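Long-range contact in molybdenum cofactor biosynthesis protein (Pyrococcus furiosus, PDB 1XI8), which probably acts as a molybdopterin molybdotransferase of the MoeA family, in the biosynthesis of the molybdenum cofactor: residues L260-G265 against F301-Y306. Sequence-based numbering, arbitrary orientation.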
ATOM      1  N   LEU A 260     -16.693  14.112   8.195  1.00 55.00           N
ATOM      2  CA  LEU A 260     -17.252  12.783   8.303  1.00 55.00           C
ATOM      3  C   LEU A 260     -17.065  12.310   9.740  1.00 55.00           C
ATOM      4  O   LEU A 260     -16.015  12.541  10.332  1.00 55.00           O
ATOM      5  CB  LEU A 260     -16.530  11.867   7.324  1.00 55.00           C
ATOM      6  CG  LEU A 260     -17.186  10.644   6.706  1.00 55.00           C
ATOM      7  CD1 LEU A 260     -18.566  10.948   6.189  1.00 55.00           C
ATOM      8  CD2 LEU A 260     -16.295  10.157   5.574  1.00 55.00           C
ATOM      9  N   VAL A 261     -18.083  11.664  10.302  1.00 55.00           N
ATOM     10  CA  VAL A 261     -18.021  11.200  11.674  1.00 55.00           C
ATOM     11  C   VAL A 261     -18.351   9.717  11.781  1.00 55.00           C
ATOM     12  O   VAL A 261     -19.323   9.247  11.196  1.00 55.00           O
ATOM     13  CB  VAL A 261     -18.979  11.992  12.583  1.00 55.00           C
ATOM     14  CG1 VAL A 261     -18.881  11.492  14.009  1.00 55.00           C
ATOM     15  CG2 VAL A 261     -18.662  13.468  12.520  1.00 55.00           C
ATOM     16  N   LEU A 262     -17.530   8.990  12.533  1.00 55.00           N
ATOM     17  CA  LEU A 262     -17.762   7.584  12.809  1.00 55.00           C
ATOM     18  C   LEU A 262     -18.031   7.397  14.289  1.00 55.00           C
ATOM     19  O   LEU A 262     -17.194   7.717  15.130  1.00 55.00           O
ATOM     20  CB  LEU A 262     -16.547   6.751  12.415  1.00 55.00           C
ATOM     21  CG  LEU A 262     -15.994   6.937  11.008  1.00 55.00           C
ATOM     22  CD1 LEU A 262     -14.755   6.102  10.817  1.00 55.00           C
ATOM     23  CD2 LEU A 262     -17.025   6.556  10.000  1.00 55.00           C
ATOM     24  N   ILE A 263     -19.209   6.884  14.608  1.00 55.00           N
ATOM     25  CA  ILE A 263     -19.541   6.531  15.987  1.00 55.00           C
ATOM     26  C   ILE A 263     -19.729   5.023  16.085  1.00 55.00           C
ATOM     27  O   ILE A 263     -20.579   4.451  15.419  1.00 55.00           O
ATOM     28  CB  ILE A 263     -20.802   7.278  16.489  1.00 55.00           C
ATOM     29  CG1 ILE A 263     -21.146   6.861  17.918  1.00 55.00           C
ATOM     30  CG2 ILE A 263     -21.992   7.052  15.556  1.00 55.00           C
ATOM     31  CD1 ILE A 263     -22.220   7.719  18.567  1.00 55.00           C
ATOM     32  N   THR A 264     -18.921   4.363  16.894  1.00 55.00           N
ATOM     33  CA  THR A 264     -19.074   2.920  17.059  1.00 55.00           C
ATOM     34  C   THR A 264     -20.065   2.646  18.154  1.00 55.00           C
ATOM     35  O   THR A 264     -20.522   3.560  18.823  1.00 55.00           O
ATOM     36  CB  THR A 264     -17.762   2.255  17.451  1.00 55.00           C
ATOM     37  OG1 THR A 264     -17.319   2.782  18.709  1.00 55.00           O
ATOM     38  CG2 THR A 264     -16.716   2.511  16.390  1.00 55.00           C
ATOM     39  N   GLY A 265     -20.398   1.380  18.352  1.00 55.00           N
ATOM     40  CA  GLY A 265     -21.218   1.005  19.495  1.00 55.00           C
ATOM     41  C   GLY A 265     -22.683   1.064  19.161  1.00 55.00           C
ATOM     42  O   GLY A 265     -23.236   0.051  18.731  1.00 55.00           O
ATOM     43  N   PHE A 301     -21.477   7.906  10.038  1.00 55.00           N
ATOM     44  CA  PHE A 301     -21.756   6.485   9.959  1.00 55.00           C
ATOM     45  C   PHE A 301     -21.982   5.955  11.354  1.00 55.00           C
ATOM     46  O   PHE A 301     -21.142   6.127  12.230  1.00 55.00           O
ATOM     47  CB  PHE A 301     -20.594   5.724   9.329  1.00 55.00           C
ATOM     48  CG  PHE A 301     -20.461   5.920   7.856  1.00 55.00           C
ATOM     49  CD1 PHE A 301     -19.594   6.879   7.346  1.00 55.00           C
ATOM     50  CD2 PHE A 301     -21.188   5.137   6.976  1.00 55.00           C
ATOM     51  CE1 PHE A 301     -19.461   7.055   5.978  1.00 55.00           C
ATOM     52  CE2 PHE A 301     -21.056   5.303   5.616  1.00 55.00           C
ATOM     53  CZ  PHE A 301     -20.189   6.265   5.110  1.00 55.00           C
ATOM     54  N   VAL A 302     -23.123   5.318  11.565  1.00 55.00           N
ATOM     55  CA  VAL A 302     -23.385   4.635  12.825  1.00 55.00           C
ATOM     56  C   VAL A 302     -22.823   3.235  12.663  1.00 55.00           C
ATOM     57  O   VAL A 302     -23.399   2.414  11.956  1.00 55.00           O
ATOM     58  CB  VAL A 302     -24.897   4.620  13.168  1.00 55.00           C
ATOM     59  CG1 VAL A 302     -25.178   3.757  14.405  1.00 55.00           C
ATOM     60  CG2 VAL A 302     -25.386   6.033  13.396  1.00 55.00           C
ATOM     61  N   MET A 303     -21.682   2.976  13.297  1.00 55.00           N
ATOM     62  CA  MET A 303     -20.955   1.718  13.078  1.00 55.00           C
ATOM     63  C   MET A 303     -21.098   0.716  14.227  1.00 55.00           C
ATOM     64  O   MET A 303     -21.599   1.042  15.292  1.00 55.00           O
ATOM     65  CB  MET A 303     -19.473   1.989  12.771  1.00 55.00           C
ATOM     66  CG  MET A 303     -19.240   2.897  11.580  1.00 55.00           C
ATOM     67  SD  MET A 303     -17.495   3.189  11.186  1.00 55.00           S
ATOM     68  CE  MET A 303     -17.053   1.754  10.212  1.00 55.00           C
ATOM     69  N   SER A 304     -20.651  -0.510  13.998  1.00 55.00           N
ATOM     70  CA  SER A 304     -20.754  -1.563  15.000  1.00 55.00           C
ATOM     71  C   SER A 304     -19.750  -1.406  16.142  1.00 55.00           C
ATOM     72  O   SER A 304     -18.895  -0.516  16.136  1.00 55.00           O
ATOM     73  CB  SER A 304     -20.576  -2.925  14.324  1.00 55.00           C
ATOM     74  OG  SER A 304     -20.424  -3.981  15.267  1.00 55.00           O
ATOM     75  N   GLY A 305     -19.861  -2.285  17.129  1.00 55.00           N
ATOM     76  CA  GLY A 305     -18.901  -2.336  18.211  1.00 55.00           C
ATOM     77  C   GLY A 305     -17.974  -3.524  18.062  1.00 55.00           C
ATOM     78  O   GLY A 305     -17.008  -3.649  18.794  1.00 55.00           O
ATOM     79  N   TYR A 306     -18.258  -4.408  17.115  1.00 55.00           N
ATOM     80  CA  TYR A 306     -17.422  -5.589  16.952  1.00 55.00           C
ATOM     81  C   TYR A 306     -16.359  -5.346  15.891  1.00 55.00           C
ATOM     82  O   TYR A 306     -16.681  -5.012  14.754  1.00 55.00           O
ATOM     83  CB  TYR A 306     -18.252  -6.834  16.613  1.00 55.00           C
ATOM     84  CG  TYR A 306     -19.474  -7.026  17.497  1.00 55.00           C
ATOM     85  CD1 TYR A 306     -20.768  -6.928  16.968  1.00 55.00           C
ATOM     86  CD2 TYR A 306     -19.339  -7.296  18.858  1.00 55.00           C
ATOM     87  CE1 TYR A 306     -21.891  -7.101  17.772  1.00 55.00           C
ATOM     88  CE2 TYR A 306     -20.450  -7.470  19.673  1.00 55.00           C
ATOM     89  CZ  TYR A 306     -21.722  -7.370  19.130  1.00 55.00           C
ATOM     90  OH  TYR A 306     -22.826  -7.540  19.948  1.00 55.00           O
TER
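Val261 O takes the backbone N-H of Phe301 at 2.8 Å, and this bond opens a run of parallel beta pairing between neighbouring strands of the mixed sheet in the probable molybdopterin-binding domain. As in any parallel ladder, a residue bonds to the two flanks of the one it faces: Phe301, paired with Leu262, reaches Val261 through its N and receives Ile263 N on its O at 3.2 Å. Ile263, paired with Val302, likewise bonds to Phe301 and, through its O, accepts Met303 N at 2.8 Å. Further along, a weak bond from Gly265 N to Ser304 O, 3.3 Å, follows.

On the face bearing Leu262 and Phe301, where Val318 of helix 307-326 touches both, the two side chains lie side by side and point the same way. Leu262 CD2 sits 3.7 Å from Phe301 CD1 and 3.6 Å from Met303 SD, joining ring and thioether, while Leu260 CD1 approaches the ring at CE1. An alanine in place of Leu262 would probably open a gap between the Phe301 ring and the Met303 sulfur, leaving both freer to shift. The other face carries Ile263 and Val302, whose CG2 methyls meet at 4.2 Å. Ile263 CG2, set between its own backbone N and carbonyl carbon, also rests 3.6 Å from Phe301 O.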